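Local coordinates for glycosyl hydrolase, family 31/fibronectin type III domain protein (Clostridium perfringens, PDB 4UAP) that binds N-acetylgalactosamine through a calcium-containing carbohydrate-binding module of family 32, probably directing its parent family 31 glycoside hydrolase to galactose-type sugars, at residues T28-L39 / K137-E146; K50-F59 / V127-N138. All coordinates share one frame; numbering follows the deposited sequence.

Contact 1 of 2, residues T28-L39 / K137-E146; sequences TTSSDDSSRMDL and KNTLAINEIE. With CA (calcium ion), chain D.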
loop_
_atom_site.group_PDB
_atom_site.type_symbol
_atom_site.label_atom_id
_atom_site.label_comp_id
_atom_site.label_asym_id
_atom_site.label_seq_id
_atom_site.Cartn_x
_atom_site.Cartn_y
_atom_site.Cartn_z
ATOM N N THR A 28 2.372 -12.111 2.851
ATOM C CA THR A 28 1.994 -12.741 1.592
ATOM C C THR A 28 2.159 -11.769 0.442
ATOM O O THR A 28 1.391 -10.817 0.317
ATOM C CB THR A 28 0.528 -13.244 1.606
ATOM O OG1 THR A 28 -0.338 -12.196 2.064
ATOM C CG2 THR A 28 0.384 -14.454 2.529
ATOM N N THR A 29 3.136 -12.022 -0.421
ATOM C CA THR A 29 3.423 -11.087 -1.507
ATOM C C THR A 29 2.848 -11.517 -2.854
ATOM O O THR A 29 2.988 -10.803 -3.844
ATOM C CB THR A 29 4.940 -10.894 -1.678
ATOM O OG1 THR A 29 5.549 -12.170 -1.897
ATOM C CG2 THR A 29 5.544 -10.241 -0.437
ATOM N N SER A 30 2.215 -12.683 -2.906
ATOM C CA SER A 30 1.647 -13.150 -4.175
ATOM C C SER A 30 0.409 -12.338 -4.534
ATOM O O SER A 30 -0.143 -11.626 -3.687
ATOM C CB SER A 30 1.293 -14.636 -4.107
ATOM O OG SER A 30 0.070 -14.822 -3.414
ATOM N N SER A 31 -0.033 -12.456 -5.781
ATOM C CA SER A 31 -1.195 -11.704 -6.267
ATOM C C SER A 31 -2.526 -12.419 -6.028
ATOM O O SER A 31 -3.581 -11.917 -6.430
ATOM C CB SER A 31 -1.042 -11.406 -7.761
ATOM O OG SER A 31 0.060 -10.543 -8.000
ATOM N N ASP A 32 -2.478 -13.581 -5.376
ATOM C CA ASP A 32 -3.678 -14.368 -5.078
ATOM C C ASP A 32 -4.682 -13.540 -4.287
ATOM O O ASP A 32 -4.273 -12.683 -3.508
ATOM C CB ASP A 32 -3.305 -15.623 -4.284
ATOM C CG ASP A 32 -2.380 -16.560 -5.062
ATOM O OD1 ASP A 32 -2.732 -16.943 -6.199
ATOM O OD2 ASP A 32 -1.299 -16.911 -4.538
ATOM N N ASP A 33 -5.981 -13.797 -4.468
ATOM C CA ASP A 33 -7.015 -13.088 -3.703
ATOM C C ASP A 33 -6.748 -13.160 -2.205
ATOM O O ASP A 33 -7.014 -12.204 -1.467
ATOM C CB ASP A 33 -8.413 -13.661 -3.973
ATOM C CG ASP A 33 -8.937 -13.333 -5.362
ATOM O OD1 ASP A 33 -8.358 -12.460 -6.046
ATOM O OD2 ASP A 33 -9.953 -13.946 -5.762
ATOM N N SER A 34 -6.234 -14.305 -1.758
ATOM C CA SER A 34 -6.027 -14.538 -0.334
ATOM C C SER A 34 -4.854 -13.734 0.257
ATOM O O SER A 34 -4.709 -13.653 1.480
ATOM C CB SER A 34 -5.812 -16.031 -0.084
ATOM O OG SER A 34 -4.671 -16.491 -0.784
ATOM N N SER A 35 -4.028 -13.140 -0.603
ATOM C CA SER A 35 -2.874 -12.340 -0.152
ATOM C C SER A 35 -3.161 -10.842 -0.012
ATOM O O SER A 35 -2.455 -10.133 0.712
ATOM C CB SER A 35 -1.694 -12.501 -1.123
ATOM O OG SER A 35 -1.308 -13.858 -1.283
ATOM N N ARG A 36 -4.182 -10.357 -0.712
ATOM C CA ARG A 36 -4.293 -8.928 -1.004
ATOM C C ARG A 36 -5.182 -8.114 -0.073
ATOM O O ARG A 36 -6.119 -8.642 0.530
ATOM C CB ARG A 36 -4.824 -8.729 -2.433
ATOM C CG ARG A 36 -4.023 -9.401 -3.536
ATOM C CD ARG A 36 -4.413 -8.812 -4.889
ATOM N NE ARG A 36 -5.868 -8.724 -5.023
ATOM C CZ ARG A 36 -6.640 -9.664 -5.563
ATOM N NH1 ARG A 36 -6.109 -10.786 -6.054
ATOM N NH2 ARG A 36 -7.951 -9.477 -5.615
ATOM N N MET A 37 -4.872 -6.819 0.011
ATOM C CA MET A 37 -5.811 -5.786 0.438
ATOM C C MET A 37 -6.478 -5.212 -0.814
ATOM O O MET A 37 -5.787 -4.769 -1.737
ATOM C CB MET A 37 -5.098 -4.666 1.215
ATOM C CG MET A 37 -6.032 -3.561 1.769
ATOM S SD MET A 37 -5.315 -1.890 1.856
ATOM C CE MET A 37 -5.464 -1.469 0.131
ATOM N N ASP A 38 -7.810 -5.229 -0.844
ATOM C CA ASP A 38 -8.585 -4.718 -1.970
ATOM C C ASP A 38 -9.615 -3.693 -1.487
ATOM O O ASP A 38 -10.248 -3.886 -0.450
ATOM C CB ASP A 38 -9.337 -5.850 -2.692
ATOM C CG ASP A 38 -8.475 -6.627 -3.701
ATOM O OD1 ASP A 38 -7.224 -6.632 -3.624
ATOM O OD2 ASP A 38 -9.086 -7.259 -4.587
ATOM N N LEU A 39 -9.801 -2.626 -2.253
ATOM C CA LEU A 39 -10.976 -1.778 -2.105
ATOM C C LEU A 39 -12.215 -2.645 -2.337
ATOM O O LEU A 39 -12.125 -3.668 -3.021
ATOM C CB LEU A 39 -10.922 -0.622 -3.103
ATOM C CG LEU A 39 -10.906 0.780 -2.502
ATOM C CD1 LEU A 39 -9.720 0.948 -1.564
ATOM C CD2 LEU A 39 -10.901 1.838 -3.610
ATOM N N LYS A 137 -11.514 4.877 -9.895
ATOM C CA LYS A 137 -11.284 5.374 -8.544
ATOM C C LYS A 137 -11.981 4.533 -7.472
ATOM O O LYS A 137 -11.838 4.809 -6.284
ATOM C CB LYS A 137 -11.734 6.835 -8.434
ATOM C CG LYS A 137 -13.254 7.009 -8.403
ATOM C CD LYS A 137 -13.639 8.435 -7.978
ATOM C CE LYS A 137 -15.127 8.546 -7.656
ATOM N NZ LYS A 137 -15.995 8.209 -8.826
ATOM N N ASN A 138 -12.739 3.517 -7.876
ATOM C CA ASN A 138 -13.367 2.634 -6.892
ATOM C C ASN A 138 -12.692 1.270 -6.817
ATOM O O ASN A 138 -13.253 0.328 -6.255
ATOM C CB ASN A 138 -14.857 2.441 -7.195
ATOM C CG ASN A 138 -15.630 3.744 -7.198
ATOM O OD1 ASN A 138 -16.269 4.081 -8.183
ATOM N ND2 ASN A 138 -15.577 4.483 -6.088
ATOM N N THR A 139 -11.482 1.168 -7.360
ATOM C CA THR A 139 -10.803 -0.115 -7.450
ATOM C C THR A 139 -9.331 0.004 -7.051
ATOM O O THR A 139 -8.647 0.951 -7.439
ATOM C CB THR A 139 -10.912 -0.692 -8.892
ATOM O OG1 THR A 139 -12.291 -0.722 -9.294
ATOM C CG2 THR A 139 -10.333 -2.099 -8.971
ATOM N N LEU A 140 -8.845 -0.963 -6.280
ATOM C CA LEU A 140 -7.450 -0.979 -5.848
ATOM C C LEU A 140 -7.106 -2.339 -5.273
ATOM O O LEU A 140 -7.860 -2.872 -4.457
ATOM C CB LEU A 140 -7.191 0.102 -4.784
ATOM C CG LEU A 140 -5.754 0.138 -4.251
ATOM C CD1 LEU A 140 -4.796 0.643 -5.337
ATOM C CD2 LEU A 140 -5.660 0.979 -2.995
ATOM N N ALA A 141 -5.966 -2.888 -5.681
ATOM C CA ALA A 141 -5.472 -4.137 -5.118
ATOM C C ALA A 141 -3.989 -4.006 -4.819
ATOM O O ALA A 141 -3.203 -3.635 -5.688
ATOM C CB ALA A 141 -5.724 -5.308 -6.074
ATOM N N ILE A 142 -3.611 -4.311 -3.583
ATOM C CA ILE A 142 -2.211 -4.323 -3.181
ATOM C C ILE A 142 -1.906 -5.643 -2.477
ATOM O O ILE A 142 -2.642 -6.045 -1.580
ATOM C CB ILE A 142 -1.889 -3.131 -2.250
ATOM C CG1 ILE A 142 -2.154 -1.805 -2.980
ATOM C CG2 ILE A 142 -0.447 -3.216 -1.745
ATOM C CD1 ILE A 142 -2.039 -0.553 -2.060
ATOM N N ASN A 143 -0.839 -6.326 -2.893
ATOM C CA ASN A 143 -0.476 -7.613 -2.293
ATOM C C ASN A 143 0.121 -7.489 -0.899
ATOM O O ASN A 143 -0.179 -8.268 -0.008
ATOM C CB ASN A 143 0.536 -8.355 -3.175
ATOM C CG ASN A 143 0.031 -8.594 -4.572
ATOM O OD1 ASN A 143 -1.134 -8.325 -4.883
ATOM N ND2 ASN A 143 0.906 -9.122 -5.431
ATOM N N GLU A 144 1.005 -6.517 -0.726
ATOM C CA GLU A 144 1.832 -6.455 0.470
ATOM C C GLU A 144 2.636 -5.176 0.425
ATOM O O GLU A 144 2.944 -4.677 -0.654
ATOM C CB GLU A 144 2.779 -7.671 0.557
ATOM C CG GLU A 144 3.552 -7.795 1.901
ATOM C CD GLU A 144 2.796 -8.608 2.956
ATOM O OE1 GLU A 144 3.337 -8.826 4.057
ATOM O OE2 GLU A 144 1.652 -9.033 2.688
ATOM N N ILE A 145 2.960 -4.639 1.593
ATOM C CA ILE A 145 3.931 -3.566 1.680
ATOM C C ILE A 145 4.946 -3.983 2.729
ATOM O O ILE A 145 4.569 -4.316 3.849
ATOM C CB ILE A 145 3.284 -2.208 2.040
ATOM C CG1 ILE A 145 2.291 -1.798 0.938
ATOM C CG2 ILE A 145 4.372 -1.138 2.228
ATOM C CD1 ILE A 145 1.498 -0.491 1.224
ATOM N N GLU A 146 6.220 -4.007 2.338
ATOM C CA GLU A 146 7.324 -4.439 3.202
ATOM C C GLU A 146 8.266 -3.291 3.526
ATOM O O GLU A 146 8.546 -2.459 2.663
ATOM C CB GLU A 146 8.130 -5.560 2.532
ATOM C CG GLU A 146 7.358 -6.834 2.322
ATOM C CD GLU A 146 8.227 -7.947 1.800
ATOM O OE1 GLU A 146 9.272 -7.642 1.181
ATOM O OE2 GLU A 146 7.868 -9.125 2.010
HETATM CA CA CA D . -0.340 -9.741 1.744
HETATM O O HOH W 1 -10.910 -3.222 -5.554
#

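Contact 2 of 2, residues K50-F59 / V127-N138; sequences KGTLPFEMTF and VITALDSHKDKN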
loop_
_atom_site.group_PDB
_atom_site.type_symbol
_atom_site.label_atom_id
_atom_site.label_comp_id
_atom_site.label_asym_id
_atom_site.label_seq_id
_atom_site.Cartn_x
_atom_site.Cartn_y
_atom_site.Cartn_z
ATOM N N LYS A 50 -19.287 1.627 -1.927
ATOM C CA LYS A 50 -17.999 1.483 -2.609
ATOM C C LYS A 50 -16.846 2.100 -1.815
ATOM O O LYS A 50 -17.059 2.938 -0.935
ATOM C CB LYS A 50 -18.042 2.136 -3.990
ATOM C CG LYS A 50 -19.124 1.625 -4.932
ATOM C CD LYS A 50 -19.167 2.488 -6.196
ATOM C CE LYS A 50 -19.953 1.811 -7.303
ATOM N NZ LYS A 50 -19.736 2.477 -8.613
ATOM N N GLY A 51 -15.625 1.680 -2.132
ATOM C CA GLY A 51 -14.445 2.352 -1.619
ATOM C C GLY A 51 -14.016 3.361 -2.655
ATOM O O GLY A 51 -14.316 3.189 -3.843
ATOM N N THR A 52 -13.312 4.410 -2.240
ATOM C CA THR A 52 -12.857 5.413 -3.193
ATOM C C THR A 52 -11.405 5.812 -2.967
ATOM O O THR A 52 -10.927 5.876 -1.829
ATOM C CB THR A 52 -13.723 6.692 -3.141
ATOM O OG1 THR A 52 -13.532 7.348 -1.884
ATOM C CG2 THR A 52 -15.203 6.356 -3.333
ATOM N N LEU A 53 -10.702 6.059 -4.061
ATOM C CA LEU A 53 -9.373 6.643 -3.993
ATOM C C LEU A 53 -9.568 8.154 -3.916
ATOM O O LEU A 53 -10.566 8.662 -4.408
ATOM C CB LEU A 53 -8.541 6.246 -5.207
ATOM C CG LEU A 53 -8.388 4.734 -5.382
ATOM C CD1 LEU A 53 -7.520 4.418 -6.592
ATOM C CD2 LEU A 53 -7.790 4.136 -4.107
ATOM N N PRO A 54 -8.625 8.879 -3.299
ATOM C CA PRO A 54 -7.371 8.371 -2.729
ATOM C C PRO A 54 -7.588 7.555 -1.457
ATOM O O PRO A 54 -8.480 7.855 -0.662
ATOM C CB PRO A 54 -6.584 9.652 -2.425
ATOM C CG PRO A 54 -7.660 10.675 -2.142
ATOM C CD PRO A 54 -8.763 10.339 -3.123
ATOM N N PHE A 55 -6.772 6.528 -1.266
ATOM C CA PHE A 55 -6.871 5.713 -0.060
ATOM C C PHE A 55 -5.567 5.785 0.734
ATOM O O PHE A 55 -4.496 5.448 0.236
ATOM C CB PHE A 55 -7.211 4.253 -0.399
ATOM C CG PHE A 55 -7.374 3.392 0.815
ATOM C CD1 PHE A 55 -8.489 3.540 1.631
ATOM C CD2 PHE A 55 -6.413 2.448 1.153
ATOM C CE1 PHE A 55 -8.647 2.766 2.763
ATOM C CE2 PHE A 55 -6.557 1.670 2.293
ATOM C CZ PHE A 55 -7.680 1.829 3.102
ATOM N N GLU A 56 -5.683 6.220 1.978
ATOM C CA GLU A 56 -4.540 6.485 2.833
ATOM C C GLU A 56 -4.276 5.322 3.780
ATOM O O GLU A 56 -5.176 4.863 4.489
ATOM C CB GLU A 56 -4.798 7.775 3.614
ATOM C CG GLU A 56 -3.690 8.249 4.507
ATOM C CD GLU A 56 -4.123 9.470 5.311
ATOM O OE1 GLU A 56 -4.694 9.287 6.410
ATOM O OE2 GLU A 56 -3.928 10.602 4.820
ATOM N N MET A 57 -3.035 4.847 3.776
ATOM C CA MET A 57 -2.600 3.741 4.621
ATOM C C MET A 57 -1.487 4.247 5.546
ATOM O O MET A 57 -0.462 4.740 5.073
ATOM C CB MET A 57 -2.098 2.570 3.765
ATOM C CG MET A 57 -3.172 1.877 2.906
ATOM S SD MET A 57 -2.509 0.992 1.447
ATOM C CE MET A 57 -2.228 2.362 0.327
ATOM N N THR A 58 -1.700 4.137 6.853
ATOM C CA THR A 58 -0.743 4.657 7.826
ATOM C C THR A 58 0.031 3.528 8.493
ATOM O O THR A 58 -0.562 2.571 8.991
ATOM C CB THR A 58 -1.443 5.490 8.902
ATOM O OG1 THR A 58 -2.092 6.603 8.275
ATOM C CG2 THR A 58 -0.430 5.995 9.954
ATOM N N PHE A 59 1.356 3.652 8.496
ATOM C CA PHE A 59 2.230 2.642 9.082
ATOM C C PHE A 59 3.046 3.256 10.210
ATOM O O PHE A 59 3.706 4.275 10.027
ATOM C CB PHE A 59 3.157 2.048 8.022
ATOM C CG PHE A 59 2.419 1.357 6.901
ATOM C CD1 PHE A 59 1.952 2.079 5.814
ATOM C CD2 PHE A 59 2.164 -0.002 6.957
ATOM C CE1 PHE A 59 1.258 1.451 4.782
ATOM C CE2 PHE A 59 1.480 -0.644 5.921
ATOM C CZ PHE A 59 1.023 0.097 4.839
ATOM N N VAL A 127 3.042 7.405 5.816
ATOM C CA VAL A 127 1.687 7.382 5.298
ATOM C C VAL A 127 1.764 7.244 3.800
ATOM O O VAL A 127 2.379 8.074 3.132
ATOM C CB VAL A 127 0.898 8.643 5.666
ATOM C CG1 VAL A 127 -0.525 8.546 5.104
ATOM C CG2 VAL A 127 0.881 8.841 7.192
ATOM N N ILE A 128 1.172 6.171 3.292
ATOM C CA ILE A 128 1.190 5.862 1.859
ATOM C C ILE A 128 -0.200 6.043 1.289
ATOM O O ILE A 128 -1.154 5.455 1.783
ATOM C CB ILE A 128 1.658 4.423 1.593
ATOM C CG1 ILE A 128 3.056 4.214 2.187
ATOM C CG2 ILE A 128 1.625 4.111 0.072
ATOM C CD1 ILE A 128 3.533 2.790 2.176
ATOM N N THR A 129 -0.326 6.860 0.254
ATOM C CA THR A 129 -1.638 7.111 -0.312
ATOM C C THR A 129 -1.710 6.635 -1.753
ATOM O O THR A 129 -0.990 7.137 -2.614
ATOM C CB THR A 129 -2.006 8.605 -0.250
ATOM O OG1 THR A 129 -1.827 9.079 1.090
ATOM C CG2 THR A 129 -3.459 8.794 -0.642
ATOM N N ALA A 130 -2.572 5.652 -1.997
ATOM C CA ALA A 130 -2.904 5.237 -3.354
ATOM C C ALA A 130 -3.792 6.305 -4.004
ATOM O O ALA A 130 -4.856 6.635 -3.485
ATOM C CB ALA A 130 -3.596 3.879 -3.337
ATOM N N LEU A 131 -3.337 6.848 -5.131
ATOM C CA LEU A 131 -4.012 7.971 -5.776
ATOM C C LEU A 131 -4.825 7.522 -6.978
ATOM O O LEU A 131 -5.856 8.107 -7.289
ATOM C CB LEU A 131 -2.999 9.030 -6.223
ATOM C CG LEU A 131 -2.111 9.596 -5.124
ATOM C CD1 LEU A 131 -1.029 10.477 -5.740
ATOM C CD2 LEU A 131 -2.969 10.373 -4.140
ATOM N N ASP A 132 -4.342 6.492 -7.664
ATOM C CA ASP A 132 -5.021 5.984 -8.844
ATOM C C ASP A 132 -4.761 4.491 -9.004
ATOM O O ASP A 132 -3.745 3.970 -8.526
ATOM C CB ASP A 132 -4.552 6.738 -10.090
ATOM C CG ASP A 132 -5.522 6.622 -11.245
ATOM O OD1 ASP A 132 -6.704 6.287 -10.998
ATOM O OD2 ASP A 132 -5.107 6.873 -12.402
ATOM N N SER A 133 -5.692 3.804 -9.656
ATOM C CA SER A 133 -5.483 2.420 -10.071
ATOM C C SER A 133 -5.544 2.347 -11.600
ATOM O O SER A 133 -5.786 3.351 -12.262
ATOM C CB SER A 133 -6.531 1.498 -9.460
ATOM O OG SER A 133 -7.768 1.650 -10.137
ATOM N N HIS A 134 -5.327 1.162 -12.158
ATOM C CA HIS A 134 -5.412 0.987 -13.604
ATOM C C HIS A 134 -6.832 0.813 -14.111
ATOM O O HIS A 134 -7.035 0.558 -15.295
ATOM C CB HIS A 134 -4.566 -0.208 -14.042
ATOM C CG HIS A 134 -3.100 0.071 -14.005
ATOM N ND1 HIS A 134 -2.326 -0.173 -12.892
ATOM C CD2 HIS A 134 -2.275 0.627 -14.925
ATOM C CE1 HIS A 134 -1.080 0.199 -13.134
ATOM N NE2 HIS A 134 -1.024 0.685 -14.361
ATOM N N LYS A 135 -7.816 0.949 -13.228
ATOM C CA LYS A 135 -9.203 0.704 -13.631
ATOM C C LYS A 135 -10.047 1.939 -13.414
ATOM O O LYS A 135 -10.474 2.574 -14.372
ATOM C CB LYS A 135 -9.792 -0.487 -12.866
ATOM C CG LYS A 135 -11.130 -0.976 -13.409
ATOM C CD LYS A 135 -11.636 -2.131 -12.574
ATOM C CE LYS A 135 -13.013 -2.599 -13.042
ATOM N NZ LYS A 135 -13.469 -3.774 -12.234
ATOM N N ASP A 136 -10.279 2.281 -12.150
ATOM C CA ASP A 136 -11.089 3.445 -11.806
ATOM C C ASP A 136 -10.906 3.779 -10.333
ATOM O O ASP A 136 -10.248 3.039 -9.603
ATOM C CB ASP A 136 -12.574 3.210 -12.113
ATOM C CG ASP A 136 -13.149 1.979 -11.399
ATOM O OD1 ASP A 136 -12.990 1.842 -10.161
ATOM O OD2 ASP A 136 -13.774 1.138 -12.085
ATOM N N LYS A 137 -11.514 4.877 -9.895
ATOM C CA LYS A 137 -11.284 5.374 -8.544
ATOM C C LYS A 137 -11.981 4.533 -7.472
ATOM O O LYS A 137 -11.838 4.809 -6.284
ATOM C CB LYS A 137 -11.734 6.835 -8.434
ATOM C CG LYS A 137 -13.254 7.009 -8.403
ATOM C CD LYS A 137 -13.639 8.435 -7.978
ATOM C CE LYS A 137 -15.127 8.546 -7.656
ATOM N NZ LYS A 137 -15.995 8.209 -8.826
ATOM N N ASN A 138 -12.739 3.517 -7.876
ATOM C CA ASN A 138 -13.367 2.634 -6.892
ATOM C C ASN A 138 -12.692 1.270 -6.817
ATOM O O ASN A 138 -13.253 0.328 -6.255
ATOM C CB ASN A 138 -14.857 2.441 -7.195
ATOM C CG ASN A 138 -15.630 3.744 -7.198
ATOM O OD1 ASN A 138 -16.269 4.081 -8.183
ATOM N ND2 ASN A 138 -15.577 4.483 -6.088
HETATM O O HOH W 2 -17.236 1.809 -9.966
HETATM O O HOH W 3 -15.238 -0.038 -4.205
HETATM O O HOH W 4 -2.991 11.209 2.391
#

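Contact 1 of 2, residues T28-L39 / K137-E146
Glu144 OE2 sits 2.3 Å from the calcium ion, and the same oxygen takes a weak hydrogen bond from Thr28 N. This is the calcium site of a family 32 carbohydrate-binding module, a beta-sandwich, and both segments supply ligands: Thr28 gives O and OG1, Ser35 and Asn143 give carbonyl oxygens, while Lys23 O and Asp26 OD1 complete the shell. With CG anti to the backbone N (chi1 -172°) and the chain bent at chi2, the Glu144 carboxylate curls back to the ion, and its other oxygen, OE1, bonds to Gly27 N. Thr28 and Ser35 thus bind one ion from the two ends of the 28-35 loop.

Asn143 ties down the first half of that loop. Asn143 ND2 donates to Thr29 O (3.1 Å), coming from above the carbonyl plane, and also to Ser31 OG at 3.1 Å on a straighter path; Ser31 OG is bonded to Met76 N as well. Asn143 OD1 is buried without a polar partner, lying against the aliphatic Arg36 CG and CD.

Beyond the loop, strand 37-38 runs antiparallel to strand 141-149. Met37 and Ile142 form a hydrogen-bonded pair, Met37 N to Ile142 O at 2.8 Å, with Leu39 N reaching Leu140 O next along. On the face carrying Met37, its CE packs on Leu140 CD2 and Ile142 CD1, facing strand 55-61. Asp38 and Ala141 share the other face, where Arg36 NE lies beside Ala141 CB. The sugar-binding Arg36 is held by Ser31 O, Asp33 and, side-on, Asp38: Arg36 NH2 meets Asp38 OD2 at 2.7 Å, nearly straight at 177°, and NE meets OD1. Asp38 OD2 also accepts from Trp41 NE1, another pocket residue, and Asp38 OD1 rests 3.2 Å from Ala141 CB.

Contact 2 of 2, residues K50-F59 / V127-N138
Lys50 stretches its extended chain obliquely across the Asn138 amide, and a water links Lys50 NZ to Asn138 OD1. From the other end of that amide, Asn138 ND2 donates to Gly51 O at 2.9 Å, with the carbonyl oxygen close to the amide plane, while Thr52 CA lies against Lys137 O. Leu53 N then bonds to Lys137 O (2.8 Å), and the Leu53 side chain tucks against the bend of 131-137, its CD1 3.6 Å from Ser133 N. That bend is shaped by an ST turn at Ser133 and an Asx turn at Asp136.

After the cis peptide at Pro54, whose CB meets Thr129 CG2 and Leu131 CD2, the chain enters strand 55-61 of the beta-sandwich, antiparallel to strand 125-133. Phe55 pairs with Ala130 and Met57 with Ile128 as hydrogen-bonded pairs, Phe55 N to Ala130 O measuring 2.9 Å. Between them, a water joins Glu56 OE2 to Thr129 OG1. On the core face, the Met57 chain, bent at chi3, brings CE against Ile128 CG2 and Ala130 CB; Phe59 CE1 touches Ile128 CD1 at 3.7 Å.

Met57, Ile128 and Phe59 thus turn apolar groups towards strand 141-149, whereas the face with Glu56 and Thr129 mixes Val127 with polar ends, two of them joined by a water.

After strand 6-9, the chain passes the calcium-binding loop and strand 37-38, then the 50-54 segment and strand 55-61. Strand 125-133 returns to pair with strand 55-61, so contact 2 closes the inner loop; strand 141-149 follows and meets 28-39, closing the wider loop of contact 1 around it. The two are therefore nested, and they share Lys137 and Asn138 in the connection between the last two strands. Each belongs to a different sheet of the sandwich. Across the interior the sheets meet where Leu140 CD2 packs on Ala130 CB and Ile145 CD1 on Phe59 CZ, tying the sheet of contact 1 to that of contact 2.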